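Local coordinates for protein TarM (Staphylococcus aureus subsp. aureus 21178, PDB 4X7R) that is a glycosyl transferase of the GT-B clan, with two parallel-sheet lobes and a long antiparallel sheet inserted within the first, at residues G229-M234 and N274-V279; S221-D226 and F235-K240; G246-N251 and K267-N272. The protein carries 1 engineered substitution. All coordinates share one frame; numbering follows the deposited sequence.

Interaction 1. Residues G229-M234 and N274-V279; sequences GSFPKM and NKINGV. With SUS (2-deoxy-3,6-di-O-sulfo-2-(sulfoamino)-alpha-D-glucopyranose), chain C.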
loop_
_atom_site.group_PDB
_atom_site.type_symbol
_atom_site.label_atom_id
_atom_site.label_comp_id
_atom_site.label_asym_id
_atom_site.label_seq_id
_atom_site.Cartn_x
_atom_site.Cartn_y
_atom_site.Cartn_z
ATOM N N GLY A 229 -9.635 -4.702 4.344
ATOM C CA GLY A 229 -9.502 -5.640 5.450
ATOM C C GLY A 229 -9.592 -4.942 6.800
ATOM O O GLY A 229 -9.857 -5.594 7.817
ATOM N N SER A 230 -9.396 -3.592 6.814
ATOM C CA SER A 230 -9.494 -2.776 8.029
ATOM C C SER A 230 -10.912 -2.350 8.378
ATOM O O SER A 230 -11.115 -1.805 9.459
ATOM C CB SER A 230 -8.606 -1.536 7.926
ATOM O OG SER A 230 -7.302 -1.934 8.311
ATOM N N PHE A 231 -11.892 -2.591 7.479
ATOM C CA PHE A 231 -13.282 -2.172 7.704
ATOM C C PHE A 231 -13.864 -2.597 9.053
ATOM O O PHE A 231 -14.460 -1.721 9.688
ATOM C CB PHE A 231 -14.206 -2.530 6.528
ATOM C CG PHE A 231 -15.618 -2.018 6.651
ATOM C CD1 PHE A 231 -15.949 -0.734 6.234
ATOM C CD2 PHE A 231 -16.636 -2.840 7.133
ATOM C CE1 PHE A 231 -17.270 -0.284 6.303
ATOM C CE2 PHE A 231 -17.955 -2.386 7.206
ATOM C CZ PHE A 231 -18.260 -1.111 6.804
ATOM N N PRO A 232 -13.689 -3.865 9.532
ATOM C CA PRO A 232 -14.221 -4.226 10.874
ATOM C C PRO A 232 -13.715 -3.370 12.034
ATOM O O PRO A 232 -14.470 -3.160 12.970
ATOM C CB PRO A 232 -13.811 -5.698 11.051
ATOM C CG PRO A 232 -13.638 -6.214 9.623
ATOM C CD PRO A 232 -13.035 -5.038 8.894
ATOM N N LYS A 233 -12.481 -2.839 11.968
ATOM C CA LYS A 233 -11.961 -1.949 13.035
ATOM C C LYS A 233 -12.815 -0.718 13.182
ATOM O O LYS A 233 -13.187 -0.382 14.312
ATOM C CB LYS A 233 -10.493 -1.578 12.822
ATOM C CG LYS A 233 -9.596 -2.803 12.805
ATOM C CD LYS A 233 -8.237 -2.472 12.293
ATOM C CE LYS A 233 -7.316 -3.642 12.484
ATOM N NZ LYS A 233 -7.221 -4.462 11.255
ATOM N N MET A 234 -13.181 -0.075 12.037
ATOM C CA MET A 234 -14.032 1.107 12.035
ATOM C C MET A 234 -15.472 0.697 12.354
ATOM O O MET A 234 -16.120 1.336 13.185
ATOM C CB MET A 234 -13.990 1.833 10.660
ATOM C CG MET A 234 -14.927 3.071 10.575
ATOM S SD MET A 234 -15.086 3.760 8.914
ATOM C CE MET A 234 -16.020 2.454 8.077
ATOM N N ASN A 274 -25.647 0.394 4.233
ATOM C CA ASN A 274 -26.817 1.023 4.843
ATOM C C ASN A 274 -26.686 1.255 6.340
ATOM O O ASN A 274 -27.467 2.015 6.895
ATOM C CB ASN A 274 -28.090 0.253 4.503
ATOM C CG ASN A 274 -28.537 0.422 3.075
ATOM O OD1 ASN A 274 -27.899 1.093 2.259
ATOM N ND2 ASN A 274 -29.653 -0.186 2.742
ATOM N N LYS A 275 -25.694 0.634 6.982
ATOM C CA LYS A 275 -25.465 0.757 8.426
ATOM C C LYS A 275 -24.424 1.834 8.769
ATOM O O LYS A 275 -24.198 2.079 9.944
ATOM C CB LYS A 275 -25.080 -0.606 9.031
ATOM C CG LYS A 275 -26.184 -1.656 8.902
ATOM C CD LYS A 275 -25.853 -2.922 9.672
ATOM C CE LYS A 275 -26.878 -4.008 9.445
ATOM N NZ LYS A 275 -26.755 -4.618 8.085
ATOM N N ILE A 276 -23.798 2.485 7.753
ATOM C CA ILE A 276 -22.787 3.539 7.949
ATOM C C ILE A 276 -23.191 4.788 7.151
ATOM O O ILE A 276 -24.281 4.809 6.562
ATOM C CB ILE A 276 -21.318 3.054 7.673
ATOM C CG1 ILE A 276 -21.119 2.553 6.220
ATOM C CG2 ILE A 276 -20.869 1.992 8.720
ATOM C CD1 ILE A 276 -19.685 2.401 5.766
ATOM N N ASN A 277 -22.337 5.823 7.110
ATOM C CA ASN A 277 -22.729 7.014 6.363
ATOM C C ASN A 277 -22.644 6.840 4.846
ATOM O O ASN A 277 -23.368 7.510 4.114
ATOM C CB ASN A 277 -22.016 8.264 6.870
ATOM C CG ASN A 277 -22.250 8.521 8.323
ATOM O OD1 ASN A 277 -21.718 7.824 9.181
ATOM N ND2 ASN A 277 -23.045 9.540 8.618
ATOM N N GLY A 278 -21.837 5.887 4.385
ATOM C CA GLY A 278 -21.722 5.650 2.963
ATOM C C GLY A 278 -20.543 4.817 2.525
ATOM O O GLY A 278 -19.500 4.775 3.182
ATOM N N VAL A 279 -20.725 4.143 1.392
ATOM C CA VAL A 279 -19.677 3.357 0.757
ATOM C C VAL A 279 -19.392 4.055 -0.571
ATOM O O VAL A 279 -20.300 4.280 -1.384
ATOM C CB VAL A 279 -20.053 1.866 0.650
ATOM C CG1 VAL A 279 -19.104 1.110 -0.293
ATOM C CG2 VAL A 279 -20.057 1.224 2.047
HETATM N N2 SUS C . -4.619 -6.674 9.823
HETATM C C1 SUS C . -3.238 -8.553 9.033
HETATM S S1 SUS C . -3.773 -5.717 11.040
HETATM C C2 SUS C . -3.660 -7.115 8.794
HETATM S S2 SUS C . 0.498 -8.544 4.906
HETATM C C3 SUS C . -4.251 -6.965 7.375
HETATM O O3 SUS C . -4.558 -5.584 7.093
HETATM S S3 SUS C . -6.020 -5.181 6.910
HETATM C C4 SUS C . -3.328 -7.530 6.287
HETATM O O4 SUS C . -4.102 -7.539 5.103
HETATM C C5 SUS C . -2.856 -8.978 6.668
HETATM O O5 SUS C . -2.292 -8.968 8.013
HETATM C C6 SUS C . -1.722 -9.511 5.795
HETATM O O6 SUS C . -0.641 -8.604 5.910
HETATM O O1S SUS C . -3.303 -4.411 10.407
HETATM O O2S SUS C . -4.768 -5.476 12.166
HETATM O O3S SUS C . -2.558 -6.480 11.567
HETATM O O4S SUS C . 1.330 -7.294 5.212
HETATM O O5S SUS C . 1.342 -9.813 5.047
HETATM O O6S SUS C . -0.061 -8.443 3.483
HETATM O O7S SUS C . -6.579 -6.039 5.792
HETATM O O8S SUS C . -6.147 -3.707 6.523
HETATM O O9S SUS C . -6.805 -5.437 8.191
#
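Phe231 and Met234, one turn apart on the short helix 231-235, both reach the side chain of Ile276 in the loop that leads into strand 278-281. The contact joins a helix covering the N-terminal parallel sheet, one of the two Rossmann-like lobes of a GT-B protein, to the entrance of a strand in that sheet.

The contact is purely apolar. Phe231 and Ile276 approach from opposite directions, and Ile276 CD1 meets the rim of the ring, lying near its plane, 3.7 Å from Phe231 CE1. A first torsion of -175° sets the ring anti to the backbone N of Phe231 and aims it away from the helix at the isoleucine. Met234 comes to the same methyl more loosely, its CE 4.3 Å from Ile276 CD1. An unbranched, apolar thioether lets Met234 CE reach that methyl beside the ring. Tyr268 and Ile269 of helix 264-271 also touch Phe231, and its ring meets that of Phe235.

The polar and ionic contacts lie on the glycan side, made by Lys233 and by Gly229 just ahead of the helix. Lys233 packs its methylenes on Leu204, Cys207 and Leu211 of helix 203-214. Lys233 NZ gives a hydrogen bond of 2.8 Å to SUS O2S, on the N-sulfate, and forms a salt bridge with the neighbouring IDS sugar, a fitting task for a long cationic chain. Gly229, which has no side chain, lets another sulfate settle against the main chain, with SUS O7S 3.0 Å from Gly229 CA.

Interaction 2. Residues S221-D226 and F235-K240; sequences SIMICD and FNTNHK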
loop_
_atom_site.group_PDB
_atom_site.type_symbol
_atom_site.label_atom_id
_atom_site.label_comp_id
_atom_site.label_asym_id
_atom_site.label_seq_id
_atom_site.Cartn_x
_atom_site.Cartn_y
_atom_site.Cartn_z
ATOM N N SER A 221 -16.228 14.466 13.731
ATOM C CA SER A 221 -15.232 13.393 13.569
ATOM C C SER A 221 -15.682 12.510 12.409
ATOM O O SER A 221 -16.819 12.016 12.400
ATOM C CB SER A 221 -15.108 12.567 14.841
ATOM O OG SER A 221 -14.430 13.248 15.882
ATOM N N ILE A 222 -14.815 12.365 11.406
ATOM C CA ILE A 222 -15.126 11.569 10.209
ATOM C C ILE A 222 -14.084 10.474 10.031
ATOM O O ILE A 222 -12.883 10.761 9.971
ATOM C CB ILE A 222 -15.250 12.466 8.942
ATOM C CG1 ILE A 222 -16.380 13.519 9.107
ATOM C CG2 ILE A 222 -15.435 11.603 7.656
ATOM C CD1 ILE A 222 -16.121 14.834 8.432
ATOM N N MET A 223 -14.553 9.221 9.955
ATOM C CA MET A 223 -13.700 8.065 9.711
ATOM C C MET A 223 -13.907 7.629 8.275
ATOM O O MET A 223 -15.048 7.481 7.812
ATOM C CB MET A 223 -14.044 6.908 10.655
ATOM C CG MET A 223 -13.578 7.162 12.085
ATOM S SD MET A 223 -14.088 5.856 13.240
ATOM C CE MET A 223 -15.702 6.428 13.655
ATOM N N ILE A 224 -12.801 7.432 7.563
ATOM C CA ILE A 224 -12.848 6.939 6.189
ATOM C C ILE A 224 -12.002 5.697 6.173
ATOM O O ILE A 224 -10.808 5.770 6.452
ATOM C CB ILE A 224 -12.385 7.963 5.103
ATOM C CG1 ILE A 224 -13.281 9.211 5.084
ATOM C CG2 ILE A 224 -12.341 7.282 3.699
ATOM C CD1 ILE A 224 -12.740 10.360 4.225
ATOM N N CYS A 225 -12.593 4.573 5.848
ATOM C CA CYS A 225 -11.812 3.365 5.799
ATOM C C CYS A 225 -11.459 3.061 4.360
ATOM O O CYS A 225 -12.349 2.841 3.537
ATOM C CB CYS A 225 -12.525 2.198 6.472
ATOM S SG CYS A 225 -11.595 0.649 6.374
ATOM N N ASP A 226 -10.152 3.080 4.065
ATOM C CA ASP A 226 -9.570 2.823 2.747
ATOM C C ASP A 226 -9.115 1.385 2.581
ATOM O O ASP A 226 -9.351 0.775 1.534
ATOM C CB ASP A 226 -8.421 3.805 2.488
ATOM C CG ASP A 226 -8.899 5.191 2.125
ATOM O OD1 ASP A 226 -9.464 5.347 1.019
ATOM O OD2 ASP A 226 -8.731 6.123 2.961
ATOM N N PHE A 235 -15.983 -0.315 11.645
ATOM C CA PHE A 235 -17.358 -0.782 11.790
ATOM C C PHE A 235 -17.751 -1.135 13.248
ATOM O O PHE A 235 -18.814 -0.726 13.696
ATOM C CB PHE A 235 -17.647 -1.955 10.833
ATOM C CG PHE A 235 -19.123 -2.276 10.689
ATOM C CD1 PHE A 235 -20.011 -1.341 10.156
ATOM C CD2 PHE A 235 -19.622 -3.514 11.071
ATOM C CE1 PHE A 235 -21.375 -1.631 10.033
ATOM C CE2 PHE A 235 -20.986 -3.815 10.918
ATOM C CZ PHE A 235 -21.852 -2.870 10.401
ATOM N N ASN A 236 -16.891 -1.867 13.970
ATOM C CA ASN A 236 -17.160 -2.318 15.345
ATOM C C ASN A 236 -17.028 -1.251 16.454
ATOM O O ASN A 236 -17.340 -1.564 17.606
ATOM C CB ASN A 236 -16.301 -3.536 15.684
ATOM C CG ASN A 236 -16.543 -4.748 14.818
ATOM O OD1 ASN A 236 -17.547 -4.878 14.132
ATOM N ND2 ASN A 236 -15.617 -5.674 14.830
ATOM N N THR A 237 -16.546 -0.022 16.151
ATOM C CA THR A 237 -16.434 0.989 17.228
ATOM C C THR A 237 -17.828 1.366 17.763
ATOM O O THR A 237 -18.819 1.228 17.049
ATOM C CB THR A 237 -15.638 2.246 16.836
ATOM O OG1 THR A 237 -16.457 3.088 16.039
ATOM C CG2 THR A 237 -14.320 1.963 16.165
ATOM N N ASN A 238 -17.885 1.832 19.012
ATOM C CA ASN A 238 -19.117 2.212 19.690
ATOM C C ASN A 238 -19.605 3.641 19.389
ATOM O O ASN A 238 -20.598 4.052 19.988
ATOM C CB ASN A 238 -18.932 2.016 21.200
ATOM C CG ASN A 238 -17.962 2.990 21.866
ATOM O OD1 ASN A 238 -17.330 3.854 21.240
ATOM N ND2 ASN A 238 -17.822 2.872 23.169
ATOM N N HIS A 239 -18.902 4.404 18.505
ATOM C CA HIS A 239 -19.240 5.801 18.152
ATOM C C HIS A 239 -20.695 5.921 17.749
ATOM O O HIS A 239 -21.170 5.138 16.930
ATOM C CB HIS A 239 -18.344 6.362 17.018
ATOM C CG HIS A 239 -16.893 6.486 17.368
ATOM N ND1 HIS A 239 -15.983 5.490 17.031
ATOM C CD2 HIS A 239 -16.222 7.505 17.953
ATOM C CE1 HIS A 239 -14.802 5.912 17.467
ATOM N NE2 HIS A 239 -14.896 7.112 18.041
ATOM N N LYS A 240 -21.403 6.890 18.336
ATOM C CA LYS A 240 -22.819 7.139 18.056
ATOM C C LYS A 240 -22.999 8.362 17.152
ATOM O O LYS A 240 -24.029 8.480 16.481
ATOM C CB LYS A 240 -23.596 7.335 19.373
ATOM C CG LYS A 240 -23.634 6.082 20.250
ATOM C CD LYS A 240 -24.082 6.401 21.667
ATOM C CE LYS A 240 -23.879 5.236 22.617
ATOM N NZ LYS A 240 -22.439 5.006 22.947
#
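Met223 lays its terminal methyl over the imidazole of His239 and comes close to Thr237 as well, so that a single flexible side chain makes the main contact between strand 221-225 and the loop after helix 231-235.

At Met223 the chain runs extended to SD, then turns at chi3 (-85°), which swings CE over one face of the ring. Met223 CE lies 3.9 Å from the centroid of the His239 ring and 28° off its normal, a CH-pi contact, with His239 ND1 the nearest ring atom at 3.5 Å. The sulfur is placed obliquely, Met223 SD 4.7 Å from the centroid of the His239 ring. Imidazole suits this place because it offers a flat face to the methyl and two nitrogens at its edge for hydrogen bonds.

The strand is a central one of the seven-stranded parallel sheet, and the loop belongs to the beta-alpha-beta connection that carries the chain from it, through helix 231-235, to the adjacent strand 243-247. Within that loop the ring's rotation is fixed at both nitrogens: Thr237 OG1 sits in the ring plane, 2.6 Å from His239 ND1 in a hydrogen bond, while NE2 bonds the carbonyl of Ile215. Threonine brings a hydroxyl to meet the first of these nitrogens; its OG1 is also hydrogen-bonded to Lys244 NZ, and Thr237 OG1 lies 4.2 Å from Met223 CE.

Two residues on from Met223, Cys225 presents its small thiol to Phe231 and Met234 of the helix.

Interaction 3. Residues G246-N251 and K267-N272; sequences GVIHVN and KYIIEN. With 3YW ((2S)-2,3-dihydroxypropyl 2-acetamido-2-deoxy-alpha-D-glucopyranoside), chain F.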
loop_
_atom_site.group_PDB
_atom_site.type_symbol
_atom_site.label_atom_id
_atom_site.label_comp_id
_atom_site.label_asym_id
_atom_site.label_seq_id
_atom_site.Cartn_x
_atom_site.Cartn_y
_atom_site.Cartn_z
ATOM N N GLY A 246 -16.675 4.021 3.939
ATOM C CA GLY A 246 -15.799 2.989 3.395
ATOM C C GLY A 246 -15.506 3.395 1.969
ATOM O O GLY A 246 -16.437 3.783 1.258
ATOM N N VAL A 247 -14.213 3.395 1.553
ATOM C CA VAL A 247 -13.869 3.679 0.153
ATOM C C VAL A 247 -13.426 2.355 -0.477
ATOM O O VAL A 247 -12.467 1.749 0.004
ATOM C CB VAL A 247 -12.798 4.800 -0.067
ATOM C CG1 VAL A 247 -12.396 4.897 -1.547
ATOM C CG2 VAL A 247 -13.273 6.164 0.446
ATOM N N ILE A 248 -14.127 1.909 -1.529
ATOM C CA ILE A 248 -13.770 0.701 -2.285
ATOM C C ILE A 248 -12.838 1.149 -3.436
ATOM O O ILE A 248 -13.184 2.012 -4.238
ATOM C CB ILE A 248 -15.014 -0.120 -2.680
ATOM C CG1 ILE A 248 -15.536 -0.843 -1.381
ATOM C CG2 ILE A 248 -14.668 -1.137 -3.785
ATOM C CD1 ILE A 248 -16.791 -1.505 -1.427
ATOM N N HIS A 249 -11.605 0.666 -3.412
ATOM C CA HIS A 249 -10.584 1.101 -4.368
ATOM C C HIS A 249 -10.456 0.167 -5.579
ATOM O O HIS A 249 -9.762 0.500 -6.541
ATOM C CB HIS A 249 -9.222 1.219 -3.657
ATOM C CG HIS A 249 -9.136 2.382 -2.733
ATOM N ND1 HIS A 249 -8.693 3.613 -3.174
ATOM C CD2 HIS A 249 -9.450 2.471 -1.421
ATOM C CE1 HIS A 249 -8.735 4.410 -2.118
ATOM N NE2 HIS A 249 -9.190 3.765 -1.043
ATOM N N VAL A 250 -11.120 -0.964 -5.545
ATOM C CA VAL A 250 -10.938 -2.009 -6.572
ATOM C C VAL A 250 -12.257 -2.469 -7.202
ATOM O O VAL A 250 -13.334 -2.217 -6.669
ATOM C CB VAL A 250 -10.190 -3.240 -5.946
ATOM C CG1 VAL A 250 -8.823 -2.854 -5.352
ATOM C CG2 VAL A 250 -11.041 -3.905 -4.858
ATOM N N ASN A 251 -12.147 -3.244 -8.268
ATOM C CA ASN A 251 -13.287 -3.928 -8.832
ATOM C C ASN A 251 -13.667 -4.970 -7.737
ATOM O O ASN A 251 -12.804 -5.724 -7.263
ATOM C CB ASN A 251 -12.902 -4.602 -10.166
ATOM C CG ASN A 251 -14.060 -5.258 -10.878
ATOM O OD1 ASN A 251 -14.969 -5.799 -10.246
ATOM N ND2 ASN A 251 -14.053 -5.247 -12.212
ATOM N N LYS A 267 -17.138 -7.318 -0.250
ATOM C CA LYS A 267 -18.533 -7.799 -0.139
ATOM C C LYS A 267 -19.139 -7.417 1.214
ATOM O O LYS A 267 -20.303 -7.002 1.288
ATOM C CB LYS A 267 -18.606 -9.312 -0.365
ATOM C CG LYS A 267 -20.014 -9.911 -0.286
ATOM C CD LYS A 267 -20.024 -11.346 -0.797
ATOM C CE LYS A 267 -21.259 -12.091 -0.351
ATOM N NZ LYS A 267 -21.115 -12.649 1.023
ATOM N N TYR A 268 -18.327 -7.547 2.275
ATOM C CA TYR A 268 -18.713 -7.180 3.635
ATOM C C TYR A 268 -18.950 -5.660 3.776
ATOM O O TYR A 268 -19.895 -5.243 4.437
ATOM C CB TYR A 268 -17.670 -7.703 4.639
ATOM C CG TYR A 268 -18.079 -7.508 6.079
ATOM C CD1 TYR A 268 -19.080 -8.290 6.654
ATOM C CD2 TYR A 268 -17.463 -6.547 6.873
ATOM C CE1 TYR A 268 -19.463 -8.108 7.981
ATOM C CE2 TYR A 268 -17.826 -6.367 8.204
ATOM C CZ TYR A 268 -18.828 -7.147 8.755
ATOM O OH TYR A 268 -19.190 -6.945 10.063
ATOM N N ILE A 269 -18.113 -4.841 3.143
ATOM C CA ILE A 269 -18.270 -3.390 3.144
ATOM C C ILE A 269 -19.607 -3.016 2.461
ATOM O O ILE A 269 -20.448 -2.353 3.078
ATOM C CB ILE A 269 -17.043 -2.683 2.500
ATOM C CG1 ILE A 269 -15.730 -3.027 3.278
ATOM C CG2 ILE A 269 -17.244 -1.149 2.425
ATOM C CD1 ILE A 269 -14.467 -2.633 2.568
ATOM N N ILE A 270 -19.803 -3.475 1.216
ATOM C CA ILE A 270 -21.003 -3.224 0.409
ATOM C C ILE A 270 -22.284 -3.646 1.123
ATOM O O ILE A 270 -23.227 -2.855 1.198
ATOM C CB ILE A 270 -20.899 -3.893 -0.984
ATOM C CG1 ILE A 270 -19.743 -3.304 -1.810
ATOM C CG2 ILE A 270 -22.239 -3.813 -1.730
ATOM C CD1 ILE A 270 -19.373 -4.205 -3.101
ATOM N N GLU A 271 -22.318 -4.879 1.645
ATOM C CA GLU A 271 -23.484 -5.401 2.358
ATOM C C GLU A 271 -23.868 -4.616 3.602
ATOM O O GLU A 271 -25.047 -4.586 3.965
ATOM C CB GLU A 271 -23.312 -6.885 2.653
ATOM C CG GLU A 271 -23.539 -7.717 1.400
ATOM C CD GLU A 271 -23.271 -9.205 1.514
ATOM O OE1 GLU A 271 -22.494 -9.614 2.408
ATOM O OE2 GLU A 271 -23.816 -9.962 0.677
ATOM N N ASN A 272 -22.893 -3.927 4.204
ATOM C CA ASN A 272 -23.080 -3.096 5.396
ATOM C C ASN A 272 -23.188 -1.581 5.132
ATOM O O ASN A 272 -23.207 -0.804 6.090
ATOM C CB ASN A 272 -21.976 -3.420 6.413
ATOM C CG ASN A 272 -22.256 -4.745 7.056
ATOM O OD1 ASN A 272 -23.291 -4.937 7.687
ATOM N ND2 ASN A 272 -21.447 -5.730 6.757
HETATM O O3A 3YW F . -6.064 -3.612 -2.870
HETATM C C4A 3YW F . -5.348 -0.219 -4.289
HETATM C C5A 3YW F . -5.392 -1.724 -4.194
HETATM O O5 3YW F . -6.798 2.103 -5.694
HETATM C C6A 3YW F . -6.122 -2.197 -2.961
HETATM C C5 3YW F . -6.429 3.112 -6.643
HETATM C C6 3YW F . -6.669 4.442 -5.969
HETATM C C4 3YW F . -7.230 2.892 -7.924
HETATM O O6 3YW F . -8.023 4.601 -5.573
HETATM C C3 3YW F . -6.785 1.571 -8.544
HETATM O O4 3YW F . -6.977 3.944 -8.848
HETATM O O3 3YW F . -7.511 1.279 -9.738
HETATM O O7 3YW F . -7.890 -2.020 -8.458
HETATM C C7 3YW F . -6.677 -1.836 -8.492
HETATM C C8 3YW F . -5.737 -2.845 -9.079
HETATM N N2 3YW F . -6.117 -0.722 -8.018
HETATM C C2 3YW F . -6.886 0.418 -7.546
HETATM C C1 3YW F . -6.521 0.763 -6.091
HETATM O O1 3YW F . -5.294 0.273 -5.630
HETATM O O2 3YW F . -4.056 -2.225 -4.188
#
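Ile248 drives its CD1 methyl into the flank of helix 264-271, where Ile269 and Ile270 receive it. Its first torsion, -74°, puts CG1 beside the backbone N and anti to the carbonyl carbon, and the extended chi2 carries the methyl on to the helix. There Ile248 CD1 comes 3.5 Å from Ile270 CG1, tighter than usual for two carbons, with the two side chains crossing at about a right angle.

Ile269 meets the same residue differently: it slides past Ile248 in the opposite direction and offers its branch methyl, CG2 standing 3.9 Å from Ile248 CD1. That methyl also approaches Gly246 CA, where the lack of a side chain leaves room for the helix to lie close to the strand. This is the sheet-to-helix packing of a beta-alpha-beta unit, strand 243-247, helix 264-271 and strand 278-281, in which branched aliphatic residues fill the interface; Val279 of the last strand touches both Ile248 and Ile269.

Just beyond Ile248 the chain enters the 3YW pocket. His249 ND1 and 3YW O6 share a nearly straight hydrogen bond of 2.7 Å in the ring plane, while NE2, bonded to Asp226 OD1, holds the imidazole from its other nitrogen.

How the interactions relate
Of the segments involved, strand 221-225 is the first along the chain, and it leads into helix 231-235. Interaction 2 then closes a short loop by bringing segment 235-240 back on the strand. Interaction 1 starts inside that loop and ends far beyond it, so the two cross along the chain. Their side chains meet too, with Met234 SD 3.7 Å from Met223 CB. Interaction 3 follows interaction 2 in series and is nested entirely within the larger loop closed by interaction 1. Together they join helix 231-235, the loop after it and helix 264-271 to strands 221-225 and 243-247 and to the loop entering strand 278-281, three strands side by side in one parallel sheet.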